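Local coordinates for protein rhodopsin (Todarodes pacificus, PDB 3AYM) that senses dim light through its bound retinal and passes the signal to G-proteins that lead to activation of phospholipase C, at residues I74-S79 against M124-I129; K321-I326 against C337-K342. All coordinates share one frame; numbering follows the deposited sequence.

Overall arrangement
Contact 1 joins transmembrane helices 2 and 3 inside the seven-helix bundle. Contact 2 lies on the cytoplasmic side, where the chain that follows helix 320-329 turns back and packs on that helix. Their centres are 23 Å apart, and their nearest atoms come to about 9 Å without touching. The bound octyl glucoside reaches both. Its alkyl tail meets I129 of contact 1, and its sugar lies near K321 of contact 2. Retinal lies closer to the first contact: the side chain of M126 is about 9 Å from it. Contact 1 is buried and mostly apolar. Contact 2 lies at the surface and is held largely by one arginine.

Contact 1: I74-S79 against M124-I129; sequences INLAFS and MTMAMI. With BOG (octyl beta-D-glucopyranoside), chain D.
N75 reaches from helix 70-87 to T125 on helix 104-138. The two helix segments run antiparallel, at 168°, with their axes 9.7 Å apart. The amide nitrogen N75 ND2 lies 2.8 Å from the hydroxyl T125 OG1, with its N-H aimed well to one side. The bond is weak because its N-H...O angle is only 119°. With CG anti to the backbone N (chi1 -173°), the N75 amide extends between the helices. The T125 hydroxyl also donates to the carbonyl of M121, one turn earlier in its own helix. N75 OD1 accepts from the W160 indole, so this one amide ties helices 2, 3 and 4 together.

The other T125 branch does apolar work. Its methyl CG2 lies 4.0 Å from L76 CB, and the two side chains cross at a slant. L76 then spreads its methyls over two further partners. L76 CD1 meets M126 CG at 4.1 Å and faces I129 CD1 at 4.4 Å. L76 CD2 comes near M126 CE, at the end of a methionine chain bent at chi3. I129 turns its CG2 branch to the octyl tail of the detergent, 3.7 Å from C6'.

The chemistry is thus a small polar network beside an apolar seam. N75 OD1 and T125 OG1 are buried and find good partners within the membrane in W160 and M121, whereas the link from N75 ND2 to T125 stays weak.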
ATOM      1  N   ILE A  74       5.209  -0.951  -9.655  1.00 54.40           N
ATOM      2  CA  ILE A  74       6.465  -1.596  -9.278  1.00 47.94           C
ATOM      3  C   ILE A  74       6.944  -0.996  -7.955  1.00 47.22           C
ATOM      4  O   ILE A  74       7.329  -1.737  -7.033  1.00 43.32           O
ATOM      5  CB  ILE A  74       7.528  -1.402 -10.392  1.00 44.36           C
ATOM      6  CG1 ILE A  74       7.106  -2.206 -11.632  1.00 43.06           C
ATOM      7  CG2 ILE A  74       8.883  -1.820  -9.888  1.00 41.93           C
ATOM      8  CD1 ILE A  74       7.977  -2.050 -12.824  1.00 41.25           C
ATOM      9  N   ASN A  75       6.866   0.347  -7.869  1.00 48.04           N
ATOM     10  CA  ASN A  75       7.294   1.106  -6.696  1.00 47.99           C
ATOM     11  C   ASN A  75       6.503   0.685  -5.476  1.00 46.18           C
ATOM     12  O   ASN A  75       7.037   0.574  -4.371  1.00 46.84           O
ATOM     13  CB  ASN A  75       7.128   2.599  -6.931  1.00 49.53           C
ATOM     14  CG  ASN A  75       7.717   3.415  -5.799  1.00 55.66           C
ATOM     15  OD1 ASN A  75       8.943   3.475  -5.596  1.00 56.77           O
ATOM     16  ND2 ASN A  75       6.841   4.040  -5.028  1.00 62.46           N
ATOM     17  N   LEU A  76       5.220   0.439  -5.694  1.00 44.85           N
ATOM     18  CA  LEU A  76       4.313  -0.002  -4.636  1.00 40.84           C
ATOM     19  C   LEU A  76       4.718  -1.414  -4.149  1.00 38.21           C
ATOM     20  O   LEU A  76       4.789  -1.691  -2.924  1.00 33.61           O
ATOM     21  CB  LEU A  76       2.869  -0.009  -5.176  1.00 40.34           C
ATOM     22  CG  LEU A  76       1.698   0.408  -4.258  1.00 38.35           C
ATOM     23  CD1 LEU A  76       0.425  -0.090  -4.862  1.00 40.48           C
ATOM     24  CD2 LEU A  76       1.803  -0.192  -2.883  1.00 37.42           C
ATOM     25  N   ALA A  77       4.990  -2.299  -5.112  1.00 37.99           N
ATOM     26  CA  ALA A  77       5.424  -3.678  -4.808  1.00 37.84           C
ATOM     27  C   ALA A  77       6.766  -3.717  -4.090  1.00 36.62           C
ATOM     28  O   ALA A  77       6.945  -4.552  -3.209  1.00 36.26           O
ATOM     29  CB  ALA A  77       5.520  -4.496  -6.064  1.00 39.10           C
ATOM     30  N   PHE A  78       7.702  -2.841  -4.483  1.00 33.72           N
ATOM     31  CA  PHE A  78       8.987  -2.771  -3.824  1.00 33.50           C
ATOM     32  C   PHE A  78       8.732  -2.367  -2.382  1.00 35.33           C
ATOM     33  O   PHE A  78       9.369  -2.873  -1.454  1.00 34.88           O
ATOM     34  CB  PHE A  78       9.883  -1.712  -4.443  1.00 34.72           C
ATOM     35  CG  PHE A  78      11.240  -1.638  -3.795  1.00 39.04           C
ATOM     36  CD1 PHE A  78      12.351  -2.284  -4.369  1.00 40.98           C
ATOM     37  CD2 PHE A  78      11.396  -1.025  -2.558  1.00 39.29           C
ATOM     38  CE1 PHE A  78      13.601  -2.333  -3.715  1.00 39.26           C
ATOM     39  CE2 PHE A  78      12.624  -1.067  -1.904  1.00 43.65           C
ATOM     40  CZ  PHE A  78      13.741  -1.733  -2.489  1.00 43.16           C
ATOM     41  N   SER A  79       7.810  -1.422  -2.210  1.00 38.23           N
ATOM     42  CA  SER A  79       7.418  -0.898  -0.893  1.00 38.92           C
ATOM     43  C   SER A  79       6.834  -1.993  -0.016  1.00 39.62           C
ATOM     44  O   SER A  79       7.273  -2.210   1.138  1.00 37.02           O
ATOM     45  CB  SER A  79       6.374   0.201  -1.058  1.00 41.46           C
ATOM     46  OG  SER A  79       6.050   0.799   0.195  1.00 42.59           O
ATOM     47  N   MET A 124       1.201   7.088  -0.657  1.00 46.27           N
ATOM     48  CA  MET A 124       1.642   8.167  -1.528  1.00 48.77           C
ATOM     49  C   MET A 124       1.839   7.684  -2.965  1.00 51.99           C
ATOM     50  O   MET A 124       1.568   8.429  -3.925  1.00 53.39           O
ATOM     51  CB  MET A 124       2.913   8.808  -1.002  1.00 46.75           C
ATOM     52  CG  MET A 124       3.198  10.129  -1.675  1.00 49.42           C
ATOM     53  SD  MET A 124       1.724  11.187  -1.652  1.00 55.02           S
ATOM     54  CE  MET A 124       1.879  12.009  -0.068  1.00 52.36           C
ATOM     55  N   THR A 125       2.301   6.442  -3.120  1.00 53.74           N
ATOM     56  CA  THR A 125       2.498   5.878  -4.445  1.00 54.61           C
ATOM     57  C   THR A 125       1.115   5.718  -5.042  1.00 55.64           C
ATOM     58  O   THR A 125       0.904   5.993  -6.223  1.00 54.46           O
ATOM     59  CB  THR A 125       3.164   4.520  -4.376  1.00 55.04           C
ATOM     60  OG1 THR A 125       4.460   4.682  -3.792  1.00 52.65           O
ATOM     61  CG2 THR A 125       3.273   3.904  -5.787  1.00 54.67           C
ATOM     62  N   MET A 126       0.171   5.272  -4.218  1.00 57.22           N
ATOM     63  CA  MET A 126      -1.205   5.130  -4.696  1.00 60.62           C
ATOM     64  C   MET A 126      -1.732   6.534  -5.101  1.00 61.84           C
ATOM     65  O   MET A 126      -2.503   6.704  -6.079  1.00 61.17           O
ATOM     66  CB  MET A 126      -2.079   4.507  -3.612  1.00 60.83           C
ATOM     67  CG  MET A 126      -1.861   3.000  -3.444  1.00 61.77           C
ATOM     68  SD  MET A 126      -2.911   2.271  -2.153  1.00 64.75           S
ATOM     69  CE  MET A 126      -1.798   1.170  -1.321  1.00 67.24           C
ATOM     70  N   ALA A 127      -1.286   7.548  -4.359  1.00 61.76           N
ATOM     71  CA  ALA A 127      -1.681   8.909  -4.691  1.00 60.41           C
ATOM     72  C   ALA A 127      -1.214   9.225  -6.119  1.00 60.85           C
ATOM     73  O   ALA A 127      -1.995   9.713  -6.939  1.00 59.97           O
ATOM     74  CB  ALA A 127      -1.064   9.892  -3.702  1.00 58.93           C
ATOM     75  N   MET A 128       0.056   8.942  -6.419  1.00 60.31           N
ATOM     76  CA  MET A 128       0.581   9.195  -7.758  1.00 58.23           C
ATOM     77  C   MET A 128      -0.191   8.369  -8.777  1.00 56.90           C
ATOM     78  O   MET A 128      -0.329   8.764  -9.926  1.00 55.84           O
ATOM     79  CB  MET A 128       2.050   8.815  -7.831  1.00 58.63           C
ATOM     80  CG  MET A 128       2.916   9.542  -6.868  1.00 58.13           C
ATOM     81  SD  MET A 128       2.636  11.294  -7.014  1.00 57.64           S
ATOM     82  CE  MET A 128       2.758  11.705  -5.285  1.00 59.02           C
ATOM     83  N   ILE A 129      -0.671   7.207  -8.364  1.00 56.50           N
ATOM     84  CA  ILE A 129      -1.428   6.373  -9.282  1.00 59.85           C
ATOM     85  C   ILE A 129      -2.814   6.982  -9.509  1.00 61.77           C
ATOM     86  O   ILE A 129      -3.389   6.901 -10.618  1.00 60.52           O
ATOM     87  CB  ILE A 129      -1.614   4.965  -8.732  1.00 59.83           C
ATOM     88  CG1 ILE A 129      -0.252   4.304  -8.577  1.00 61.66           C
ATOM     89  CG2 ILE A 129      -2.513   4.155  -9.658  1.00 58.57           C
ATOM     90  CD1 ILE A 129      -0.322   2.936  -7.925  1.00 64.16           C
TER
HETATM   91  C1  BOG D1005      -2.120   1.311 -19.234  1.00 93.53           C
HETATM   92  O1  BOG D1005      -2.596   1.734 -18.018  1.00 86.85           O
HETATM   93  C2  BOG D1005      -3.280   0.444 -19.776  1.00 97.01           C
HETATM   94  O2  BOG D1005      -3.618  -0.733 -18.920  1.00100.87           O
HETATM   95  C3  BOG D1005      -2.741   0.015 -21.078  1.00 97.58           C
HETATM   96  O3  BOG D1005      -3.782  -0.754 -21.605  1.00 95.67           O
HETATM   97  C4  BOG D1005      -2.391   1.275 -21.945  1.00 97.06           C
HETATM   98  O4  BOG D1005      -1.876   0.860 -23.165  1.00 95.52           O
HETATM   99  C5  BOG D1005      -1.287   2.099 -21.377  1.00 96.89           C
HETATM  100  O5  BOG D1005      -1.812   2.506 -20.111  1.00 94.93           O
HETATM  101  C6  BOG D1005      -0.950   3.391 -22.259  1.00 96.72           C
HETATM  102  O6  BOG D1005       0.566   3.583 -22.385  1.00 92.00           O
HETATM  103  C1' BOG D1005      -1.465   1.445 -17.208  1.00 78.94           C
HETATM  104  C2' BOG D1005      -1.603   2.363 -16.080  1.00 73.47           C
HETATM  105  C3' BOG D1005      -1.563   1.438 -14.892  1.00 68.65           C
HETATM  106  C4' BOG D1005      -2.464   2.090 -13.972  1.00 65.31           C
HETATM  107  C5' BOG D1005      -2.070   1.623 -12.596  1.00 59.01           C
HETATM  108  C6' BOG D1005      -3.343   1.399 -11.969  1.00 53.81           C
HETATM  109  C7' BOG D1005      -2.958   0.632 -10.761  1.00 53.71           C
HETATM  110  C8' BOG D1005      -3.895  -0.454 -10.796  1.00 50.72           C

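Contact 2: K321-I326 against C337-K342; sequences KFREAI and CQFDDK. With BOG (octyl beta-D-glucopyranoside), chain D.
R323 holds the returning segment 337-342 against helix 320-329. Its CB lies 4.1 Å from CD1 of the F339 ring. From there the chain runs on to a bend at chi3 (59°), which swings the guanidinium toward the backbone of C337 and Q338. NE forms a salt bridge with E343. CZ sits 3.4 Å from C337 O, with the two terminal nitrogens on either side of the approach. NH1 donates to C337 O at 3.0 Å, and NH2 donates to the same oxygen over an equal distance. This is an end-on grip on one atom. Both nitrogens come from the same face of that carbonyl, and NH2 stands well above its plane. R323 NH2 also reaches Q338 O at 2.8 Å, a weak bond with an angle of 122°. NH1 has a further acceptor in S316 O.

Beside the arginine, the F339 ring lies against the helix. CA of E324 sits over one face, 3.7 Å from the ring centroid, in a CH-pi contact. Replacing R323 with an alanine would probably leave the C337 and Q338 carbonyls without these donors and E343 without its cation, so the segment could lift from the helix.

C337 is S-palmitoylated, so the grip fixes the backbone at a lipid-bearing site. Helix 320-329 is the short cytoplasmic helix 8 of the rhodopsin-like fold. Its F322, A325 and I326 pack on L58 of helix 31-61, while R323 and E324 meet the returning chain. C337 touches V317 of helix 311-318, and beyond the segment the chain leads into helix 345-351.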
ATOM      1  N   LYS A 321      -3.888  -7.878 -18.127  1.00 53.03           N
ATOM      2  CA  LYS A 321      -2.539  -8.034 -18.651  1.00 54.00           C
ATOM      3  C   LYS A 321      -1.694  -8.802 -17.668  1.00 52.97           C
ATOM      4  O   LYS A 321      -1.030  -9.776 -18.023  1.00 54.03           O
ATOM      5  CB  LYS A 321      -1.915  -6.677 -18.974  1.00 56.27           C
ATOM      6  CG  LYS A 321      -2.304  -6.153 -20.373  1.00 58.78           C
ATOM      7  CD  LYS A 321      -1.647  -4.810 -20.657  1.00 61.81           C
ATOM      8  CE  LYS A 321      -2.031  -4.251 -22.034  1.00 66.93           C
ATOM      9  NZ  LYS A 321      -1.365  -2.924 -22.347  1.00 68.48           N
ATOM     10  N   PHE A 322      -1.746  -8.383 -16.422  1.00 52.12           N
ATOM     11  CA  PHE A 322      -1.000  -9.066 -15.381  1.00 51.27           C
ATOM     12  C   PHE A 322      -1.405 -10.522 -15.274  1.00 51.33           C
ATOM     13  O   PHE A 322      -0.553 -11.382 -15.105  1.00 53.67           O
ATOM     14  CB  PHE A 322      -1.249  -8.396 -14.032  1.00 51.40           C
ATOM     15  CG  PHE A 322      -0.453  -9.001 -12.873  1.00 49.47           C
ATOM     16  CD1 PHE A 322       0.949  -9.106 -12.933  1.00 46.20           C
ATOM     17  CD2 PHE A 322      -1.102  -9.437 -11.712  1.00 47.24           C
ATOM     18  CE1 PHE A 322       1.668  -9.628 -11.876  1.00 41.11           C
ATOM     19  CE2 PHE A 322      -0.377  -9.961 -10.654  1.00 43.37           C
ATOM     20  CZ  PHE A 322       1.007 -10.058 -10.736  1.00 43.51           C
ATOM     21  N   ARG A 323      -2.699 -10.805 -15.324  1.00 51.61           N
ATOM     22  CA  ARG A 323      -3.157 -12.186 -15.228  1.00 53.65           C
ATOM     23  C   ARG A 323      -2.664 -12.973 -16.436  1.00 54.50           C
ATOM     24  O   ARG A 323      -2.416 -14.187 -16.345  1.00 54.30           O
ATOM     25  CB  ARG A 323      -4.685 -12.244 -15.182  1.00 55.49           C
ATOM     26  CG  ARG A 323      -5.283 -12.007 -13.818  1.00 56.89           C
ATOM     27  CD  ARG A 323      -6.768 -11.746 -13.935  1.00 55.98           C
ATOM     28  NE  ARG A 323      -7.473 -12.849 -14.563  1.00 55.29           N
ATOM     29  CZ  ARG A 323      -7.679 -14.028 -13.989  1.00 57.51           C
ATOM     30  NH1 ARG A 323      -7.232 -14.286 -12.752  1.00 55.12           N
ATOM     31  NH2 ARG A 323      -8.354 -14.952 -14.667  1.00 60.96           N
ATOM     32  N   GLU A 324      -2.542 -12.284 -17.574  1.00 54.06           N
ATOM     33  CA  GLU A 324      -2.069 -12.923 -18.796  1.00 54.96           C
ATOM     34  C   GLU A 324      -0.660 -13.430 -18.488  1.00 53.88           C
ATOM     35  O   GLU A 324      -0.404 -14.642 -18.480  1.00 53.64           O
ATOM     36  CB  GLU A 324      -2.009 -11.902 -19.903  1.00 58.90           C
ATOM     37  CG  GLU A 324      -2.200 -12.459 -21.280  1.00 66.41           C
ATOM     38  CD  GLU A 324      -1.902 -11.406 -22.332  1.00 73.00           C
ATOM     39  OE1 GLU A 324      -2.342 -11.580 -23.499  1.00 76.91           O
ATOM     40  OE2 GLU A 324      -1.214 -10.397 -21.985  1.00 76.13           O
ATOM     41  N   ALA A 325       0.234 -12.475 -18.201  1.00 50.57           N
ATOM     42  CA  ALA A 325       1.620 -12.747 -17.837  1.00 45.68           C
ATOM     43  C   ALA A 325       1.777 -13.911 -16.851  1.00 43.86           C
ATOM     44  O   ALA A 325       2.602 -14.767 -17.073  1.00 45.39           O
ATOM     45  CB  ALA A 325       2.234 -11.494 -17.261  1.00 43.59           C
ATOM     46  N   ILE A 326       1.012 -13.935 -15.764  1.00 42.66           N
ATOM     47  CA  ILE A 326       1.102 -15.026 -14.794  1.00 43.47           C
ATOM     48  C   ILE A 326       0.818 -16.407 -15.432  1.00 49.09           C
ATOM     49  O   ILE A 326       1.535 -17.382 -15.181  1.00 47.71           O
ATOM     50  CB  ILE A 326       0.109 -14.834 -13.622  1.00 37.56           C
ATOM     51  CG1 ILE A 326       0.415 -13.551 -12.880  1.00 31.86           C
ATOM     52  CG2 ILE A 326       0.164 -16.037 -12.688  1.00 32.48           C
ATOM     53  CD1 ILE A 326      -0.339 -13.431 -11.579  1.00 32.87           C
ATOM     54  N   CYS A 337      -8.126 -19.240 -10.226  1.00 85.65           N
ATOM     55  CA  CYS A 337      -8.501 -18.011 -10.922  1.00 85.26           C
ATOM     56  C   CYS A 337      -8.163 -18.176 -12.390  1.00 85.01           C
ATOM     57  O   CYS A 337      -7.540 -17.282 -12.955  1.00 86.94           O
ATOM     58  CB  CYS A 337      -7.693 -16.815 -10.377  1.00 85.27           C
ATOM     59  SG  CYS A 337      -7.119 -16.913  -8.640  1.00 87.31           S
ATOM     60  N   GLN A 338      -8.579 -19.284 -13.010  1.00 82.88           N
ATOM     61  CA  GLN A 338      -8.225 -19.585 -14.411  1.00 81.54           C
ATOM     62  C   GLN A 338      -8.174 -18.419 -15.416  1.00 80.56           C
ATOM     63  O   GLN A 338      -9.061 -17.581 -15.448  1.00 82.09           O
ATOM     64  CB  GLN A 338      -9.134 -20.705 -14.943  1.00 82.38           C
ATOM     65  CG  GLN A 338      -8.357 -21.868 -15.578  1.00 84.33           C
ATOM     66  CD  GLN A 338      -7.275 -22.420 -14.645  1.00 83.70           C
ATOM     67  OE1 GLN A 338      -7.498 -23.387 -13.919  1.00 81.77           O
ATOM     68  NE2 GLN A 338      -6.102 -21.791 -14.657  1.00 83.55           N
ATOM     69  N   PHE A 339      -7.142 -18.349 -16.246  1.00 78.26           N
ATOM     70  CA  PHE A 339      -7.084 -17.246 -17.208  1.00 77.24           C
ATOM     71  C   PHE A 339      -7.855 -17.599 -18.495  1.00 79.95           C
ATOM     72  O   PHE A 339      -8.287 -18.747 -18.647  1.00 80.58           O
ATOM     73  CB  PHE A 339      -5.623 -16.938 -17.535  1.00 73.27           C
ATOM     74  CG  PHE A 339      -5.433 -15.826 -18.536  1.00 68.56           C
ATOM     75  CD1 PHE A 339      -5.988 -14.568 -18.322  1.00 65.40           C
ATOM     76  CD2 PHE A 339      -4.645 -16.029 -19.672  1.00 66.43           C
ATOM     77  CE1 PHE A 339      -5.752 -13.536 -19.223  1.00 62.60           C
ATOM     78  CE2 PHE A 339      -4.408 -15.000 -20.572  1.00 63.78           C
ATOM     79  CZ  PHE A 339      -4.959 -13.756 -20.349  1.00 62.57           C
ATOM     80  N   ASP A 340      -8.058 -16.605 -19.380  1.00 81.81           N
ATOM     81  CA  ASP A 340      -8.727 -16.746 -20.711  1.00 82.63           C
ATOM     82  C   ASP A 340      -8.421 -15.555 -21.618  1.00 84.49           C
ATOM     83  O   ASP A 340      -8.234 -14.430 -21.152  1.00 86.24           O
ATOM     84  CB  ASP A 340     -10.253 -16.840 -20.644  1.00 82.10           C
ATOM     85  CG  ASP A 340     -10.901 -16.718 -22.040  1.00 81.65           C
ATOM     86  OD1 ASP A 340     -10.678 -17.612 -22.879  1.00 81.60           O
ATOM     87  OD2 ASP A 340     -11.619 -15.729 -22.312  1.00 81.37           O
ATOM     88  N   ASP A 341      -8.429 -15.783 -22.920  1.00 85.76           N
ATOM     89  CA  ASP A 341      -8.102 -14.726 -23.865  1.00 88.13           C
ATOM     90  C   ASP A 341      -9.055 -13.538 -23.800  1.00 89.11           C
ATOM     91  O   ASP A 341      -8.630 -12.375 -23.885  1.00 89.39           O
ATOM     92  CB  ASP A 341      -8.086 -15.292 -25.278  1.00 90.77           C
ATOM     93  CG  ASP A 341      -7.356 -16.615 -25.356  1.00 94.08           C
ATOM     94  OD1 ASP A 341      -7.403 -17.274 -26.431  1.00 97.85           O
ATOM     95  OD2 ASP A 341      -6.736 -17.001 -24.337  1.00 94.46           O
ATOM     96  N   LYS A 342     -10.346 -13.831 -23.643  1.00 89.68           N
ATOM     97  CA  LYS A 342     -11.357 -12.776 -23.599  1.00 89.45           C
ATOM     98  C   LYS A 342     -11.057 -11.650 -22.586  1.00 88.96           C
ATOM     99  O   LYS A 342     -11.567 -10.534 -22.726  1.00 89.21           O
ATOM    100  CB  LYS A 342     -12.756 -13.388 -23.344  1.00 88.27           C
ATOM    101  CG  LYS A 342     -13.441 -13.953 -24.581  1.00 84.40           C
ATOM    102  CD  LYS A 342     -14.900 -14.273 -24.281  1.00 85.91           C
ATOM    103  CE  LYS A 342     -15.754 -14.462 -25.560  1.00 85.02           C
ATOM    104  NZ  LYS A 342     -15.354 -15.642 -26.421  1.00 83.43           N
TER
HETATM  105  C1  BOG D1005      -2.120   1.311 -19.234  1.00 93.53           C
HETATM  106  O1  BOG D1005      -2.596   1.734 -18.018  1.00 86.85           O
HETATM  107  C2  BOG D1005      -3.280   0.444 -19.776  1.00 97.01           C
HETATM  108  O2  BOG D1005      -3.618  -0.733 -18.920  1.00100.87           O
HETATM  109  C3  BOG D1005      -2.741   0.015 -21.078  1.00 97.58           C
HETATM  110  O3  BOG D1005      -3.782  -0.754 -21.605  1.00 95.67           O
HETATM  111  C4  BOG D1005      -2.391   1.275 -21.945  1.00 97.06           C
HETATM  112  O4  BOG D1005      -1.876   0.860 -23.165  1.00 95.52           O
HETATM  113  C5  BOG D1005      -1.287   2.099 -21.377  1.00 96.89           C
HETATM  114  O5  BOG D1005      -1.812   2.506 -20.111  1.00 94.93           O
HETATM  115  C6  BOG D1005      -0.950   3.391 -22.259  1.00 96.72           C
HETATM  116  O6  BOG D1005       0.566   3.583 -22.385  1.00 92.00           O
HETATM  117  C1' BOG D1005      -1.465   1.445 -17.208  1.00 78.94           C
HETATM  118  C2' BOG D1005      -1.603   2.363 -16.080  1.00 73.47           C
HETATM  119  C3' BOG D1005      -1.563   1.438 -14.892  1.00 68.65           C
HETATM  120  C4' BOG D1005      -2.464   2.090 -13.972  1.00 65.31           C
HETATM  121  C5' BOG D1005      -2.070   1.623 -12.596  1.00 59.01           C
HETATM  122  C6' BOG D1005      -3.343   1.399 -11.969  1.00 53.81           C
HETATM  123  C7' BOG D1005      -2.958   0.632 -10.761  1.00 53.71           C
HETATM  124  C8' BOG D1005      -3.895  -0.454 -10.796  1.00 50.72           C